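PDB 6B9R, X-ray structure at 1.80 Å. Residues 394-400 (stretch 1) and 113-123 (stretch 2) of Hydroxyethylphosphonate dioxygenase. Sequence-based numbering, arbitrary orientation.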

# COMPACT_ATOMS: atom_id res chain seq x y z
N ASP A 394 4.24 -22.04 22.82
CA ASP A 394 4.44 -22.11 21.38
C ASP A 394 3.66 -20.99 20.68
O ASP A 394 2.70 -20.44 21.23
CB ASP A 394 3.96 -23.47 20.82
CG ASP A 394 4.89 -24.63 21.15
OD1 ASP A 394 5.95 -24.42 21.77
OD2 ASP A 394 4.53 -25.77 20.78
N SER A 395 4.08 -20.66 19.46
CA SER A 395 3.38 -19.63 18.70
C SER A 395 3.22 -20.10 17.26
O SER A 395 3.80 -21.10 16.84
CB SER A 395 4.11 -18.28 18.78
OG SER A 395 5.50 -18.45 18.49
N ALA A 396 2.40 -19.38 16.50
CA ALA A 396 2.22 -19.74 15.10
C ALA A 396 1.97 -18.49 14.28
O ALA A 396 1.46 -17.48 14.77
CB ALA A 396 1.07 -20.73 14.90
N TYR A 397 2.34 -18.57 13.01
CA TYR A 397 2.06 -17.55 12.01
C TYR A 397 1.17 -18.16 10.94
O TYR A 397 1.40 -19.30 10.52
CB TYR A 397 3.35 -17.01 11.39
CG TYR A 397 3.04 -16.26 10.14
CD1 TYR A 397 2.38 -15.04 10.20
CD2 TYR A 397 3.34 -16.79 8.90
CE1 TYR A 397 2.06 -14.35 9.05
CE2 TYR A 397 3.03 -16.11 7.74
CZ TYR A 397 2.39 -14.89 7.82
OH TYR A 397 2.06 -14.21 6.67
N VAL A 398 0.14 -17.41 10.50
CA VAL A 398 -0.83 -17.86 9.51
C VAL A 398 -0.96 -16.80 8.42
O VAL A 398 -1.17 -15.63 8.73
CB VAL A 398 -2.21 -18.13 10.14
CG1 VAL A 398 -3.08 -18.97 9.19
CG2 VAL A 398 -2.09 -18.79 11.54
N ILE A 399 -0.83 -17.22 7.16
CA ILE A 399 -1.00 -16.28 6.04
C ILE A 399 -2.49 -15.98 5.86
O ILE A 399 -3.34 -16.75 6.35
CB ILE A 399 -0.40 -16.83 4.73
CG1 ILE A 399 -1.24 -18.00 4.17
CG2 ILE A 399 1.07 -17.17 4.91
CD1 ILE A 399 -0.79 -18.46 2.74
N PRO A 400 -2.84 -14.89 5.17
CA PRO A 400 -4.25 -14.63 4.86
C PRO A 400 -4.89 -15.81 4.13
O PRO A 400 -4.24 -16.53 3.37
CB PRO A 400 -4.19 -13.40 3.96
CG PRO A 400 -2.91 -12.71 4.32
CD PRO A 400 -1.95 -13.83 4.67
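Stretch 2 (113-123) DTAMSRQASYR

The contact centres on Tyr-397, whose side chain (chi1 t) extends from the short strand 395-398 into a concave run of stretch 2. Ser-117 lies over one face of the ring, its CB 3.7 Å from the centroid of the Tyr-397 ring and 24° off the ring normal, a CH-pi arrangement. Ala-120 CB approaches Tyr-397 CE1 obliquely at 3.5 Å, and Tyr-122 meets the ring edge to edge, with Tyr-122 CE2 4.0 Å from Tyr-397 CE1. Residues 117-120 form a type I beta turn beside the phenol, closed by Ala-120 N to Ser-117 O (3.2 Å); within it, Gln-119 N also donates to Ser-117 OG (3.0 Å).

Stretch 2 has no regular helix or strand across this surface, yet from Ala-115 to Gln-119 it advances in the same direction as stretch 1. Ala-396 lies nearest Ala-115, their CA atoms 5.3 Å apart, although its own CB points away, and Ile-399 pairs more loosely with Gln-119, CA to CA 7.8 Å; there Ile-399 CG2 lies 4.0 Å from Gln-119 NE2. Ala-115 CB packs on the strand backbone, 3.6 Å from Ala-396 C.

At the polar edge, Ser-395, whose CA-to-CB bond points toward stretch 2 (chi1 p), accepts the sole hydrogen bond between the stretches, from Ala-115 N to Ser-395 OG (2.9 Å, 138°).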

# COMPACT_ATOMS: atom_id res chain seq x y z
N ASP A 113 12.26 -14.17 20.69
CA ASP A 113 11.43 -14.18 19.49
C ASP A 113 10.29 -15.17 19.63
O ASP A 113 10.43 -16.24 20.24
CB ASP A 113 12.23 -14.60 18.25
CG ASP A 113 13.37 -13.66 17.94
OD1 ASP A 113 13.33 -12.50 18.37
OD2 ASP A 113 14.29 -14.11 17.25
N THR A 114 9.16 -14.83 19.01
CA THR A 114 8.09 -15.78 18.73
C THR A 114 7.83 -15.78 17.21
O THR A 114 8.59 -15.19 16.44
CB THR A 114 6.84 -15.46 19.57
OG1 THR A 114 6.37 -14.15 19.27
CG2 THR A 114 7.18 -15.54 21.05
N ALA A 115 6.76 -16.46 16.79
CA ALA A 115 6.61 -16.81 15.38
C ALA A 115 6.59 -15.58 14.49
O ALA A 115 5.81 -14.65 14.71
CB ALA A 115 5.33 -17.63 15.18
N MET A 116 7.44 -15.59 13.46
CA MET A 116 7.58 -14.50 12.50
C MET A 116 7.65 -15.08 11.10
O MET A 116 7.84 -16.28 10.91
CB MET A 116 8.84 -13.68 12.74
CG MET A 116 8.76 -12.80 13.91
SD MET A 116 10.20 -11.77 14.13
CE MET A 116 11.21 -12.83 15.15
N SER A 117 7.56 -14.19 10.10
CA SER A 117 7.63 -14.61 8.71
C SER A 117 8.11 -13.47 7.83
O SER A 117 7.76 -12.31 8.07
CB SER A 117 6.26 -15.09 8.21
OG SER A 117 6.27 -15.34 6.81
N ARG A 118 8.88 -13.81 6.79
CA ARG A 118 9.26 -12.83 5.79
C ARG A 118 8.08 -12.37 4.94
O ARG A 118 8.23 -11.42 4.16
CB ARG A 118 10.35 -13.43 4.90
CG ARG A 118 11.65 -13.68 5.67
CD ARG A 118 12.62 -14.54 4.86
NE ARG A 118 13.82 -14.90 5.62
CZ ARG A 118 13.88 -15.89 6.51
NH1 ARG A 118 12.81 -16.62 6.76
NH2 ARG A 118 15.02 -16.16 7.13
N GLN A 119 6.93 -13.02 5.07
CA GLN A 119 5.73 -12.66 4.35
C GLN A 119 4.87 -11.65 5.11
O GLN A 119 3.83 -11.23 4.59
CB GLN A 119 4.91 -13.93 4.06
CG GLN A 119 5.64 -14.89 3.09
CD GLN A 119 5.14 -16.32 3.14
OE1 GLN A 119 5.69 -17.15 3.86
NE2 GLN A 119 4.10 -16.63 2.35
N ALA A 120 5.28 -11.24 6.31
CA ALA A 120 4.43 -10.43 7.17
C ALA A 120 5.28 -9.48 8.01
O ALA A 120 6.47 -9.73 8.25
CB ALA A 120 3.59 -11.31 8.10
N SER A 121 4.65 -8.42 8.51
CA SER A 121 5.38 -7.38 9.24
C SER A 121 5.47 -7.60 10.74
O SER A 121 6.00 -6.72 11.44
CB SER A 121 4.75 -6.01 8.98
OG SER A 121 3.49 -5.95 9.60
N TYR A 122 4.94 -8.70 11.28
CA TYR A 122 5.01 -8.91 12.72
C TYR A 122 6.46 -8.88 13.18
O TYR A 122 7.34 -9.46 12.53
CB TYR A 122 4.44 -10.26 13.14
CG TYR A 122 2.98 -10.48 12.94
CD1 TYR A 122 2.04 -9.89 13.78
CD2 TYR A 122 2.54 -11.35 11.95
CE1 TYR A 122 0.69 -10.12 13.59
CE2 TYR A 122 1.20 -11.59 11.77
CZ TYR A 122 0.28 -10.98 12.59
OH TYR A 122 -1.06 -11.24 12.39
N ARG A 123 6.69 -8.23 14.32
CA ARG A 123 7.92 -8.40 15.10
C ARG A 123 7.49 -8.68 16.54
O ARG A 123 7.52 -7.79 17.40
CB ARG A 123 8.82 -7.17 15.01
CG ARG A 123 9.42 -6.97 13.59
CD ARG A 123 10.48 -8.01 13.29
NE ARG A 123 11.11 -7.80 11.97
CZ ARG A 123 10.61 -8.26 10.83
NH1 ARG A 123 9.49 -8.96 10.83
NH2 ARG A 123 11.24 -8.04 9.68